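Local coordinates for conserved domain protein (Porphyromonas gingivalis, PDB 3PNN) that probably acts as a cytoplasmic glycosyltransferase that forms glycosidic linkages and has an alpha/beta/alpha Rossmann-like fold, at residues P6-A12 against P117-A123; S21-L25 against E62-I67; D42-F48 against F132-A136; W218-Y224 against I249-V253. The contacts are given in a common frame with arbitrary orientation. Residue numbers count along the deposited sequence, not the author numbering.

Contact 1: P6-A12 against P117-A123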
loop_
_atom_site.group_PDB
_atom_site.type_symbol
_atom_site.label_atom_id
_atom_site.label_comp_id
_atom_site.label_asym_id
_atom_site.label_seq_id
_atom_site.Cartn_x
_atom_site.Cartn_y
_atom_site.Cartn_z
ATOM N N PRO A 6 -13.294 7.250 8.040
ATOM C CA PRO A 6 -12.793 6.608 6.817
ATOM C C PRO A 6 -12.422 5.147 7.034
ATOM O O PRO A 6 -12.213 4.686 8.161
ATOM C CB PRO A 6 -11.555 7.446 6.463
ATOM C CG PRO A 6 -11.070 7.962 7.798
ATOM C CD PRO A 6 -12.271 8.070 8.711
ATOM N N THR A 7 -12.345 4.411 5.928
ATOM C CA THR A 7 -12.042 2.996 5.954
ATOM C C THR A 7 -10.553 2.765 5.697
ATOM O O THR A 7 -9.951 3.453 4.867
ATOM C CB THR A 7 -12.878 2.294 4.858
ATOM O OG1 THR A 7 -14.261 2.334 5.239
ATOM C CG2 THR A 7 -12.434 0.828 4.633
ATOM N N LEU A 8 -9.950 1.819 6.411
ATOM C CA LEU A 8 -8.586 1.383 6.095
ATOM C C LEU A 8 -8.632 0.075 5.286
ATOM O O LEU A 8 -9.125 -0.941 5.763
ATOM C CB LEU A 8 -7.756 1.185 7.376
ATOM C CG LEU A 8 -6.312 0.722 7.120
ATOM C CD1 LEU A 8 -5.522 1.826 6.423
ATOM C CD2 LEU A 8 -5.639 0.369 8.430
ATOM N N PHE A 9 -8.108 0.110 4.067
ATOM C CA PHE A 9 -8.169 -1.030 3.153
ATOM C C PHE A 9 -6.748 -1.558 3.106
ATOM O O PHE A 9 -5.837 -0.869 2.637
ATOM C CB PHE A 9 -8.636 -0.543 1.772
ATOM C CG PHE A 9 -8.943 -1.644 0.774
ATOM C CD1 PHE A 9 -8.885 -2.983 1.123
ATOM C CD2 PHE A 9 -9.319 -1.315 -0.530
ATOM C CE1 PHE A 9 -9.186 -3.989 0.194
ATOM C CE2 PHE A 9 -9.620 -2.313 -1.453
ATOM C CZ PHE A 9 -9.547 -3.655 -1.082
ATOM N N VAL A 10 -6.552 -2.764 3.632
ATOM C CA VAL A 10 -5.220 -3.343 3.726
ATOM C C VAL A 10 -4.969 -4.377 2.626
ATOM O O VAL A 10 -5.723 -5.360 2.477
ATOM C CB VAL A 10 -4.986 -3.996 5.117
ATOM C CG1 VAL A 10 -3.597 -4.627 5.180
ATOM C CG2 VAL A 10 -5.174 -2.963 6.247
ATOM N N LEU A 11 -3.911 -4.161 1.842
ATOM C CA LEU A 11 -3.538 -5.106 0.784
ATOM C C LEU A 11 -2.833 -6.334 1.366
ATOM O O LEU A 11 -1.616 -6.340 1.542
ATOM C CB LEU A 11 -2.635 -4.426 -0.250
ATOM C CG LEU A 11 -3.248 -3.206 -0.935
ATOM C CD1 LEU A 11 -2.254 -2.635 -1.942
ATOM C CD2 LEU A 11 -4.559 -3.587 -1.627
ATOM N N ALA A 12 -3.606 -7.377 1.646
ATOM C CA ALA A 12 -3.086 -8.549 2.344
ATOM C C ALA A 12 -3.099 -9.816 1.483
ATOM O O ALA A 12 -2.935 -10.932 1.980
ATOM C CB ALA A 12 -3.866 -8.767 3.642
ATOM N N PRO A 117 -14.764 7.466 1.790
ATOM C CA PRO A 117 -13.327 7.688 1.551
ATOM C C PRO A 117 -12.494 6.621 2.274
ATOM O O PRO A 117 -12.830 6.193 3.387
ATOM C CB PRO A 117 -13.079 9.077 2.158
ATOM C CG PRO A 117 -14.419 9.780 2.024
ATOM C CD PRO A 117 -15.451 8.686 2.252
ATOM N N PHE A 118 -11.417 6.182 1.638
ATOM C CA PHE A 118 -10.647 5.074 2.179
ATOM C C PHE A 118 -9.154 5.212 1.910
ATOM O O PHE A 118 -8.742 5.810 0.901
ATOM C CB PHE A 118 -11.180 3.716 1.633
ATOM C CG PHE A 118 -11.010 3.527 0.137
ATOM C CD1 PHE A 118 -9.986 2.722 -0.366
ATOM C CD2 PHE A 118 -11.914 4.096 -0.758
ATOM C CE1 PHE A 118 -9.857 2.525 -1.749
ATOM C CE2 PHE A 118 -11.791 3.905 -2.128
ATOM C CZ PHE A 118 -10.763 3.125 -2.624
ATOM N N ALA A 119 -8.357 4.671 2.831
ATOM C CA ALA A 119 -6.913 4.531 2.646
ATOM C C ALA A 119 -6.584 3.162 2.091
ATOM O O ALA A 119 -7.274 2.196 2.385
ATOM C CB ALA A 119 -6.188 4.717 3.980
ATOM N N VAL A 120 -5.529 3.089 1.284
ATOM C CA VAL A 120 -4.960 1.820 0.859
ATOM C C VAL A 120 -3.538 1.772 1.388
ATOM O O VAL A 120 -2.779 2.746 1.229
ATOM C CB VAL A 120 -4.937 1.707 -0.664
ATOM C CG1 VAL A 120 -4.187 0.418 -1.093
ATOM C CG2 VAL A 120 -6.376 1.736 -1.220
ATOM N N ILE A 121 -3.189 0.680 2.062
ATOM C CA ILE A 121 -1.824 0.494 2.550
ATOM C C ILE A 121 -1.360 -0.942 2.372
ATOM O O ILE A 121 -2.182 -1.856 2.209
ATOM C CB ILE A 121 -1.674 0.839 4.074
ATOM C CG1 ILE A 121 -2.467 -0.141 4.952
ATOM C CG2 ILE A 121 -2.068 2.289 4.355
ATOM C CD1 ILE A 121 -2.046 -0.121 6.450
ATOM N N ASN A 122 -0.041 -1.139 2.404
ATOM C CA ASN A 122 0.522 -2.486 2.370
ATOM C C ASN A 122 0.381 -3.141 3.735
ATOM O O ASN A 122 0.229 -2.450 4.758
ATOM C CB ASN A 122 2.005 -2.459 1.989
ATOM C CG ASN A 122 2.241 -2.072 0.542
ATOM O OD1 ASN A 122 1.382 -2.273 -0.328
ATOM N ND2 ASN A 122 3.425 -1.526 0.270
ATOM N N ALA A 123 0.472 -4.467 3.756
ATOM C CA ALA A 123 0.255 -5.242 4.977
ATOM C C ALA A 123 1.512 -5.423 5.832
ATOM O O ALA A 123 1.420 -5.813 6.991
ATOM C CB ALA A 123 -0.339 -6.618 4.629
HETATM O O HOH W 1 1.426 -5.958 1.274
#
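Two parallel strands, 7-11 and 118-122, run side by side with their axes 4.6 Å apart at closest. Five backbone hydrogen bonds join them, from Thr7 N to Pro117 O (3.1 Å) at one end to Leu11 N to Ile121 O (2.9 Å) at the other; beyond, a water bridges Leu11 O and Ala123 N. Thr7, Phe9, Leu11, Phe118 and Val120 share one face. Phe9 (t) and Phe118 (p) bring Phe9 CD2 to 4.1 Å from Phe118 CE1, which lies at the edge of the Phe9 ring; Leu11, m at chi1 and t at chi2, puts CD1 3.7 Å from Val120 CG1. On the opposite face Leu8, t then p, brings its CD1 back over the second strand, 3.8 Å from Ala119 CB and 3.9 Å from Ile121 CG1. Ile121 takes the p rotamer, so that its CG1 also touches Val10 CG2 (4.1 Å), while Val10 (t) sets CG1 3.9 Å from Ala123 CB. This pairing lies in the buried centre of the sheet: strand 50-55 flanks strand 7-11, strand 217-220 runs antiparallel beyond 118-122, and helices 35-46 and 129-140 pack over the face of Leu8, Ala119 and Ile121.

Contact 2: S21-L25 against E62-I67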
loop_
_atom_site.group_PDB
_atom_site.type_symbol
_atom_site.label_atom_id
_atom_site.label_comp_id
_atom_site.label_asym_id
_atom_site.label_seq_id
_atom_site.Cartn_x
_atom_site.Cartn_y
_atom_site.Cartn_z
ATOM N N SER A 21 -1.745 -22.018 2.897
ATOM C CA SER A 21 -1.543 -21.633 4.282
ATOM C C SER A 21 -1.088 -20.185 4.370
ATOM O O SER A 21 -0.689 -19.582 3.373
ATOM C CB SER A 21 -0.515 -22.553 4.947
ATOM O OG SER A 21 0.773 -22.351 4.393
ATOM N N LEU A 22 -1.155 -19.630 5.572
ATOM C CA LEU A 22 -0.676 -18.282 5.825
ATOM C C LEU A 22 0.843 -18.346 6.009
ATOM O O LEU A 22 1.346 -19.290 6.617
ATOM C CB LEU A 22 -1.334 -17.765 7.100
ATOM C CG LEU A 22 -1.139 -16.321 7.525
ATOM C CD1 LEU A 22 -1.843 -15.388 6.545
ATOM C CD2 LEU A 22 -1.683 -16.156 8.940
ATOM N N LYS A 23 1.578 -17.370 5.480
ATOM C CA LYS A 23 3.021 -17.340 5.721
ATOM C C LYS A 23 3.252 -17.202 7.222
ATOM O O LYS A 23 2.404 -16.646 7.926
ATOM C CB LYS A 23 3.673 -16.151 5.018
ATOM C CG LYS A 23 3.815 -16.264 3.501
ATOM C CD LYS A 23 4.103 -14.866 2.926
ATOM C CE LYS A 23 4.328 -14.900 1.421
ATOM N NZ LYS A 23 4.728 -13.541 0.966
ATOM N N GLN A 24 4.392 -17.696 7.707
ATOM C CA GLN A 24 4.777 -17.494 9.101
ATOM C C GLN A 24 4.662 -16.027 9.508
ATOM O O GLN A 24 5.202 -15.137 8.838
ATOM C CB GLN A 24 6.208 -17.981 9.328
ATOM C CG GLN A 24 6.369 -19.488 9.214
ATOM C CD GLN A 24 5.711 -20.224 10.363
ATOM O OE1 GLN A 24 5.725 -19.749 11.498
ATOM N NE2 GLN A 24 5.131 -21.387 10.076
ATOM N N LEU A 25 3.950 -15.774 10.606
ATOM C CA LEU A 25 3.830 -14.415 11.129
ATOM C C LEU A 25 5.104 -14.017 11.850
ATOM O O LEU A 25 5.763 -14.848 12.459
ATOM C CB LEU A 25 2.631 -14.304 12.072
ATOM C CG LEU A 25 1.293 -14.548 11.360
ATOM C CD1 LEU A 25 0.117 -14.290 12.287
ATOM C CD2 LEU A 25 1.192 -13.689 10.123
ATOM N N GLU A 62 -6.699 -19.668 8.087
ATOM C CA GLU A 62 -5.683 -19.225 9.031
ATOM C C GLU A 62 -5.732 -17.724 9.233
ATOM O O GLU A 62 -5.417 -17.233 10.320
ATOM C CB GLU A 62 -4.289 -19.690 8.598
ATOM C CG GLU A 62 -4.213 -21.223 8.540
ATOM C CD GLU A 62 -2.798 -21.779 8.478
ATOM O OE1 GLU A 62 -1.905 -21.108 7.925
ATOM O OE2 GLU A 62 -2.584 -22.912 8.974
ATOM N N PHE A 63 -6.121 -16.984 8.198
ATOM C CA PHE A 63 -6.232 -15.537 8.363
ATOM C C PHE A 63 -7.276 -15.236 9.443
ATOM O O PHE A 63 -7.059 -14.407 10.322
ATOM C CB PHE A 63 -6.604 -14.834 7.048
ATOM C CG PHE A 63 -6.289 -13.357 7.049
ATOM C CD1 PHE A 63 -5.054 -12.903 6.595
ATOM C CD2 PHE A 63 -7.219 -12.427 7.512
ATOM C CE1 PHE A 63 -4.744 -11.542 6.601
ATOM C CE2 PHE A 63 -6.920 -11.061 7.524
ATOM C CZ PHE A 63 -5.685 -10.622 7.064
ATOM N N ARG A 64 -8.411 -15.923 9.370
ATOM C CA ARG A 64 -9.460 -15.723 10.361
ATOM C C ARG A 64 -8.967 -16.142 11.747
ATOM O O ARG A 64 -9.195 -15.446 12.728
ATOM C CB ARG A 64 -10.718 -16.507 9.984
ATOM C CG ARG A 64 -11.442 -15.994 8.716
ATOM C CD ARG A 64 -12.648 -16.889 8.399
ATOM N NE ARG A 64 -13.416 -16.435 7.239
ATOM C CZ ARG A 64 -14.340 -15.482 7.288
ATOM N NH1 ARG A 64 -14.587 -14.869 8.440
ATOM N NH2 ARG A 64 -15.004 -15.131 6.186
ATOM N N GLU A 65 -8.270 -17.272 11.820
ATOM C CA GLU A 65 -7.821 -17.803 13.110
ATOM C C GLU A 65 -6.749 -16.953 13.783
ATOM O O GLU A 65 -6.802 -16.700 14.988
ATOM C CB GLU A 65 -7.254 -19.217 12.936
ATOM C CG GLU A 65 -8.268 -20.289 12.617
ATOM C CD GLU A 65 -7.607 -21.642 12.386
ATOM O OE1 GLU A 65 -6.365 -21.736 12.543
ATOM O OE2 GLU A 65 -8.326 -22.605 12.044
ATOM N N LYS A 66 -5.760 -16.536 13.004
ATOM C CA LYS A 66 -4.556 -15.939 13.571
ATOM C C LYS A 66 -4.548 -14.418 13.498
ATOM O O LYS A 66 -3.852 -13.769 14.273
ATOM C CB LYS A 66 -3.306 -16.470 12.846
ATOM C CG LYS A 66 -2.963 -17.950 13.110
ATOM C CD LYS A 66 -1.740 -18.349 12.279
ATOM C CE LYS A 66 -1.028 -19.577 12.834
ATOM N NZ LYS A 66 -1.867 -20.792 12.751
ATOM N N ILE A 67 -5.289 -13.841 12.561
ATOM C CA ILE A 67 -5.236 -12.387 12.385
ATOM C C ILE A 67 -6.533 -11.670 12.777
ATOM O O ILE A 67 -6.509 -10.741 13.587
ATOM C CB ILE A 67 -4.775 -12.014 10.961
ATOM C CG1 ILE A 67 -3.354 -12.564 10.732
ATOM C CG2 ILE A 67 -4.841 -10.489 10.743
ATOM C CD1 ILE A 67 -2.694 -12.106 9.451
#
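The loop leaving the first strand of the Rossmann-like domain, a glycine-rich segment whose sequence resembles the nucleotide-binding loop of sugar nucleotidyltransferases, is anchored here on helix 60-71. Leu22 is the main anchor, with 90 Å² buried. Its CA-to-CB bond points toward the helix, and its CD2 reaches Lys66 CD (4.0 Å) and Ile67 CD1 (4.2 Å), so it lies against the aliphatic part of Lys66 and against Ile67. Glu62, with 53 Å² buried, answers from the start of that segment: its extended side chain (chi2 t) carries the carboxylate across to the loop, where Leu22 N donates to Glu62 OE1 at 2.9 Å and nearly straight, 167° at the hydrogen. Leu22 thus takes part twice, through its backbone amide and its side chain. Leu25, more exposed and with 43 Å² buried, adds a second apolar point, its CD1 lying 4.1 Å from Lys66 CB and 4.2 Å from Ile67 CG1. On the inner side Leu22 CD1 meets the edge of the Phe63 ring, 4.1 Å from Phe63 CD1.

Contact 3: D42-F48 against F132-A136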
loop_
_atom_site.group_PDB
_atom_site.type_symbol
_atom_site.label_atom_id
_atom_site.label_comp_id
_atom_site.label_asym_id
_atom_site.label_seq_id
_atom_site.Cartn_x
_atom_site.Cartn_y
_atom_site.Cartn_z
ATOM N N ASP A 42 -2.322 2.206 14.950
ATOM C CA ASP A 42 -2.255 3.632 14.613
ATOM C C ASP A 42 -3.489 4.084 13.831
ATOM O O ASP A 42 -3.946 5.214 13.993
ATOM C CB ASP A 42 -0.966 3.966 13.848
ATOM C CG ASP A 42 0.247 4.071 14.777
ATOM O OD1 ASP A 42 0.055 4.377 15.974
ATOM O OD2 ASP A 42 1.381 3.864 14.306
ATOM N N ALA A 43 -4.049 3.205 13.001
ATOM C CA ALA A 43 -5.233 3.602 12.235
ATOM C C ALA A 43 -6.379 3.862 13.202
ATOM O O ALA A 43 -7.131 4.832 13.060
ATOM C CB ALA A 43 -5.613 2.521 11.195
ATOM N N ILE A 44 -6.507 2.995 14.209
ATOM C CA ILE A 44 -7.536 3.194 15.217
ATOM C C ILE A 44 -7.312 4.522 15.927
ATOM O O ILE A 44 -8.242 5.319 16.065
ATOM C CB ILE A 44 -7.580 2.038 16.242
ATOM C CG1 ILE A 44 -8.090 0.755 15.562
ATOM C CG2 ILE A 44 -8.444 2.419 17.447
ATOM C CD1 ILE A 44 -7.988 -0.505 16.438
ATOM N N ARG A 45 -6.080 4.763 16.374
ATOM C CA ARG A 45 -5.765 6.008 17.079
ATOM C C ARG A 45 -6.061 7.229 16.211
ATOM O O ARG A 45 -6.460 8.286 16.720
ATOM C CB ARG A 45 -4.289 6.058 17.507
ATOM C CG ARG A 45 -3.912 5.172 18.670
ATOM C CD ARG A 45 -2.642 5.677 19.374
ATOM N NE ARG A 45 -1.399 5.406 18.644
ATOM C CZ ARG A 45 -0.195 5.371 19.224
ATOM N NH1 ARG A 45 -0.088 5.584 20.534
ATOM N NH2 ARG A 45 0.899 5.114 18.511
ATOM N N ALA A 46 -5.852 7.086 14.905
ATOM C CA ALA A 46 -6.032 8.202 13.967
ATOM C C ALA A 46 -7.492 8.455 13.594
ATOM O O ALA A 46 -7.813 9.464 12.969
ATOM C CB ALA A 46 -5.203 7.977 12.706
ATOM N N GLY A 47 -8.378 7.541 13.971
ATOM C CA GLY A 47 -9.798 7.759 13.759
ATOM C C GLY A 47 -10.403 7.064 12.556
ATOM O O GLY A 47 -11.491 7.448 12.098
ATOM N N PHE A 48 -9.725 6.040 12.035
ATOM C CA PHE A 48 -10.327 5.201 10.997
ATOM C C PHE A 48 -11.467 4.398 11.609
ATOM O O PHE A 48 -11.390 4.003 12.764
ATOM C CB PHE A 48 -9.287 4.276 10.351
ATOM C CG PHE A 48 -8.402 4.978 9.361
ATOM C CD1 PHE A 48 -8.703 4.947 8.005
ATOM C CD2 PHE A 48 -7.278 5.681 9.791
ATOM C CE1 PHE A 48 -7.903 5.612 7.085
ATOM C CE2 PHE A 48 -6.463 6.352 8.871
ATOM C CZ PHE A 48 -6.779 6.310 7.521
ATOM N N PHE A 132 -0.751 7.922 9.281
ATOM C CA PHE A 132 -2.190 7.726 9.490
ATOM C C PHE A 132 -2.928 9.000 9.874
ATOM O O PHE A 132 -4.073 9.206 9.455
ATOM C CB PHE A 132 -2.440 6.620 10.522
ATOM C CG PHE A 132 -1.968 5.284 10.060
ATOM C CD1 PHE A 132 -2.777 4.499 9.251
ATOM C CD2 PHE A 132 -0.683 4.844 10.362
ATOM C CE1 PHE A 132 -2.338 3.272 8.789
ATOM C CE2 PHE A 132 -0.235 3.618 9.910
ATOM C CZ PHE A 132 -1.063 2.825 9.114
ATOM N N GLU A 133 -2.299 9.862 10.673
ATOM C CA GLU A 133 -2.958 11.110 11.078
ATOM C C GLU A 133 -3.223 12.066 9.921
ATOM O O GLU A 133 -4.331 12.590 9.790
ATOM C CB GLU A 133 -2.158 11.835 12.178
ATOM C CG GLU A 133 -2.113 11.030 13.489
ATOM C CD GLU A 133 -1.208 11.670 14.538
ATOM O OE1 GLU A 133 -0.171 12.273 14.176
ATOM O OE2 GLU A 133 -1.539 11.559 15.732
ATOM N N VAL A 134 -2.222 12.311 9.082
ATOM C CA VAL A 134 -2.451 13.247 7.974
ATOM C C VAL A 134 -3.431 12.645 6.969
ATOM O O VAL A 134 -4.251 13.354 6.371
ATOM C CB VAL A 134 -1.140 13.670 7.255
ATOM C CG1 VAL A 134 -0.221 14.431 8.237
ATOM C CG2 VAL A 134 -0.431 12.462 6.634
ATOM N N LEU A 135 -3.365 11.329 6.800
ATOM C CA LEU A 135 -4.240 10.661 5.827
ATOM C C LEU A 135 -5.701 10.684 6.266
ATOM O O LEU A 135 -6.609 11.008 5.477
ATOM C CB LEU A 135 -3.770 9.222 5.603
ATOM C CG LEU A 135 -4.449 8.376 4.520
ATOM C CD1 LEU A 135 -4.472 9.120 3.199
ATOM C CD2 LEU A 135 -3.663 7.073 4.416
ATOM N N ALA A 136 -5.937 10.336 7.526
ATOM C CA ALA A 136 -7.294 10.366 8.046
ATOM C C ALA A 136 -7.875 11.781 7.944
ATOM O O ALA A 136 -9.029 11.968 7.549
ATOM C CB ALA A 136 -7.324 9.868 9.499
#
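Phe132 lays its ring against helix 42-46, with Ala43 N over one face, Asp42 CB 3.6 Å from Phe132 CD2, and Ala43 CB 4.0 Å from Phe132 CD1. The axes of 42-46 and 132-136 pass 9.0 Å apart at 47°, possible because Ala46 presents only a methyl, its CB 4.3 Å from Ala136 CB and 3.8 Å from Phe132 CB. Just past this point the first helix ends in a Schellman motif. Phe48 N bonds back to Ala43 O (3.0 Å) and Gly47 N to Ile44 O (3.1 Å), with Gly47 at a phi of 100°. The turn brings Phe48 round to the second helix, where its CE2 packs 3.7 Å from Ala136 CB and 4.1 Å from Phe132 CD1. Asp42 is held by Arg45 in a salt bridge (Arg45 NH2 to Asp42 OD1, 2.8 Å) and by Tyr298. Side by side, helices 35-46 and 129-140 sit on one face of the central sheet, Ala43 and Phe48 on Leu8 of strand 7-11, and Phe132 and Leu135 on strand 118-122.

Contact 4: W218-Y224 against I249-V253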
loop_
_atom_site.group_PDB
_atom_site.type_symbol
_atom_site.label_atom_id
_atom_site.label_comp_id
_atom_site.label_asym_id
_atom_site.label_seq_id
_atom_site.Cartn_x
_atom_site.Cartn_y
_atom_site.Cartn_z
ATOM N N TRP A 218 -2.187 5.385 0.082
ATOM C CA TRP A 218 -3.020 6.271 -0.744
ATOM C C TRP A 218 -4.318 6.589 -0.030
ATOM O O TRP A 218 -4.742 5.838 0.854
ATOM C CB TRP A 218 -3.410 5.538 -2.023
ATOM C CG TRP A 218 -2.271 5.091 -2.850
ATOM C CD1 TRP A 218 -1.668 3.865 -2.844
ATOM C CD2 TRP A 218 -1.606 5.869 -3.841
ATOM N NE1 TRP A 218 -0.656 3.840 -3.779
ATOM C CE2 TRP A 218 -0.596 5.062 -4.398
ATOM C CE3 TRP A 218 -1.763 7.182 -4.308
ATOM C CZ2 TRP A 218 0.261 5.523 -5.403
ATOM C CZ3 TRP A 218 -0.917 7.638 -5.322
ATOM C CH2 TRP A 218 0.085 6.810 -5.848
ATOM N N GLY A 219 -4.972 7.669 -0.445
ATOM C CA GLY A 219 -6.328 7.980 -0.006
ATOM C C GLY A 219 -7.220 8.195 -1.223
ATOM O O GLY A 219 -6.904 9.023 -2.080
ATOM N N PHE A 220 -8.323 7.454 -1.301
ATOM C CA PHE A 220 -9.216 7.506 -2.469
ATOM C C PHE A 220 -10.668 7.714 -2.050
ATOM O O PHE A 220 -11.013 7.601 -0.867
ATOM C CB PHE A 220 -9.141 6.200 -3.279
ATOM C CG PHE A 220 -7.781 5.908 -3.900
ATOM C CD1 PHE A 220 -7.213 6.771 -4.830
ATOM C CD2 PHE A 220 -7.100 4.737 -3.575
ATOM C CE1 PHE A 220 -5.978 6.485 -5.408
ATOM C CE2 PHE A 220 -5.869 4.443 -4.149
ATOM C CZ PHE A 220 -5.311 5.317 -5.077
ATOM N N THR A 221 -11.517 8.006 -3.033
ATOM C CA THR A 221 -12.962 7.958 -2.855
ATOM C C THR A 221 -13.473 6.856 -3.773
ATOM O O THR A 221 -12.755 6.416 -4.661
ATOM C CB THR A 221 -13.629 9.314 -3.198
ATOM O OG1 THR A 221 -13.124 9.802 -4.447
ATOM C CG2 THR A 221 -13.309 10.353 -2.115
ATOM N N PRO A 222 -14.720 6.401 -3.571
ATOM C CA PRO A 222 -15.139 5.181 -4.292
ATOM C C PRO A 222 -15.194 5.296 -5.821
ATOM O O PRO A 222 -15.186 4.256 -6.502
ATOM C CB PRO A 222 -16.519 4.869 -3.689
ATOM C CG PRO A 222 -16.425 5.457 -2.267
ATOM C CD PRO A 222 -15.633 6.744 -2.468
ATOM N N ASP A 223 -15.242 6.510 -6.370
ATOM C CA ASP A 223 -15.202 6.644 -7.837
ATOM C C ASP A 223 -13.905 6.036 -8.374
ATOM O O ASP A 223 -13.806 5.694 -9.541
ATOM C CB ASP A 223 -15.299 8.109 -8.268
ATOM C CG ASP A 223 -14.435 9.019 -7.416
ATOM O OD1 ASP A 223 -13.356 9.453 -7.894
ATOM O OD2 ASP A 223 -14.830 9.287 -6.262
ATOM N N TYR A 224 -12.904 5.926 -7.513
ATOM C CA TYR A 224 -11.645 5.311 -7.914
ATOM C C TYR A 224 -11.859 3.875 -8.395
ATOM O O TYR A 224 -11.186 3.412 -9.311
ATOM C CB TYR A 224 -10.604 5.346 -6.773
ATOM C CG TYR A 224 -9.252 4.805 -7.231
ATOM C CD1 TYR A 224 -8.455 5.544 -8.099
ATOM C CD2 TYR A 224 -8.789 3.560 -6.812
ATOM C CE1 TYR A 224 -7.228 5.063 -8.543
ATOM C CE2 TYR A 224 -7.543 3.058 -7.258
ATOM C CZ TYR A 224 -6.776 3.830 -8.109
ATOM O OH TYR A 224 -5.560 3.380 -8.567
ATOM N N ILE A 249 -1.293 0.000 -8.971
ATOM C CA ILE A 249 -1.901 1.267 -8.564
ATOM C C ILE A 249 -1.231 2.523 -9.178
ATOM O O ILE A 249 -1.923 3.390 -9.740
ATOM C CB ILE A 249 -1.955 1.386 -7.038
ATOM C CG1 ILE A 249 -2.841 0.278 -6.456
ATOM C CG2 ILE A 249 -2.442 2.774 -6.621
ATOM C CD1 ILE A 249 -2.730 0.171 -4.933
ATOM N N PRO A 250 0.109 2.635 -9.071
ATOM C CA PRO A 250 0.805 3.807 -9.631
ATOM C C PRO A 250 0.505 4.021 -11.109
ATOM O O PRO A 250 0.397 5.170 -11.554
ATOM C CB PRO A 250 2.290 3.457 -9.475
ATOM C CG PRO A 250 2.348 2.408 -8.444
ATOM C CD PRO A 250 1.047 1.665 -8.473
ATOM N N PHE A 251 0.384 2.936 -11.871
ATOM C CA PHE A 251 0.067 3.051 -13.287
ATOM C C PHE A 251 -1.278 3.734 -13.524
ATOM O O PHE A 251 -1.395 4.647 -14.351
ATOM C CB PHE A 251 0.078 1.687 -13.986
ATOM C CG PHE A 251 -0.505 1.726 -15.377
ATOM C CD1 PHE A 251 0.293 2.006 -16.470
ATOM C CD2 PHE A 251 -1.861 1.501 -15.584
ATOM C CE1 PHE A 251 -0.243 2.056 -17.746
ATOM C CE2 PHE A 251 -2.404 1.553 -16.850
ATOM C CZ PHE A 251 -1.596 1.830 -17.935
ATOM N N VAL A 252 -2.296 3.260 -12.817
ATOM C CA VAL A 252 -3.636 3.830 -12.899
ATOM C C VAL A 252 -3.660 5.281 -12.429
ATOM O O VAL A 252 -4.223 6.142 -13.091
ATOM C CB VAL A 252 -4.627 3.015 -12.026
ATOM C CG1 VAL A 252 -5.952 3.752 -11.901
ATOM C CG2 VAL A 252 -4.809 1.628 -12.627
ATOM N N VAL A 253 -3.066 5.542 -11.267
ATOM C CA VAL A 253 -3.029 6.898 -10.726
ATOM C C VAL A 253 -2.326 7.830 -11.712
ATOM O O VAL A 253 -2.787 8.938 -11.986
ATOM C CB VAL A 253 -2.327 6.949 -9.357
ATOM C CG1 VAL A 253 -2.000 8.390 -8.965
ATOM C CG2 VAL A 253 -3.205 6.281 -8.282
#
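Strand 218-220 and helix 249-253 are well separated, their axes 12.1 Å apart at closest and inclined at 51°, so long side chains must bridge the space. After the strand the chain turns at Thr221 and Pro222, with Tyr224 N bonded to Thr221 O (2.9 Å) as helix 223-239 begins. Three aromatic residues, Trp218, Phe220 and Tyr224, reach from this segment to the aliphatic side of the other helix. Trp218 offers a ring face: Ile249 CG2 makes a CH-pi contact, 3.8 Å from the centroid of the five-membered ring, and Val253 CG2 another, 4.2 Å from that of the six-membered ring. Phe220 offers an edge, its CZ 4.1 Å from Ile249 CG2 and 4.0 Å from Val253 CG2. Tyr224, t at chi1, reaches in with its phenol end, its OH lying 3.4 Å from Val252 CG1 and its CE1 3.8 Å from that same methyl. The polar ends find partners nearby: Trp218 NE1 bonds to Asn216 and Tyr224 OH to Asn104 of helix 103-108. A helix packed by aliphatic side chains over the sheet face that carries Trp218 and Phe220 is the layering of an alpha/beta/alpha sandwich, here away from helices 35-46 and 129-140.

In the fold
From the N terminus, strand 7-11 opens contact 1, which closes only at strand 118-122. Contact 2 is nested within that long loop, folding the segment after the first strand onto helix 60-71; Ala12 of contact 1 touches its Phe63. Contact 3 opens on helix 35-46 and closes on helix 129-140, so it crosses both contacts 1 and 2, and its helices pack directly on the two strands of contact 1. Contact 4 follows in series, closing the short loop from strand 217-220 through helix 223-239 to helix 249-259; its strand joins strand 118-122, probably through Phe220 N to Phe118 O and Val120 N to Trp218 O, and Leu135 touches Gly219. Contacts 2 and 4 lie on opposite sides of the chain's centre.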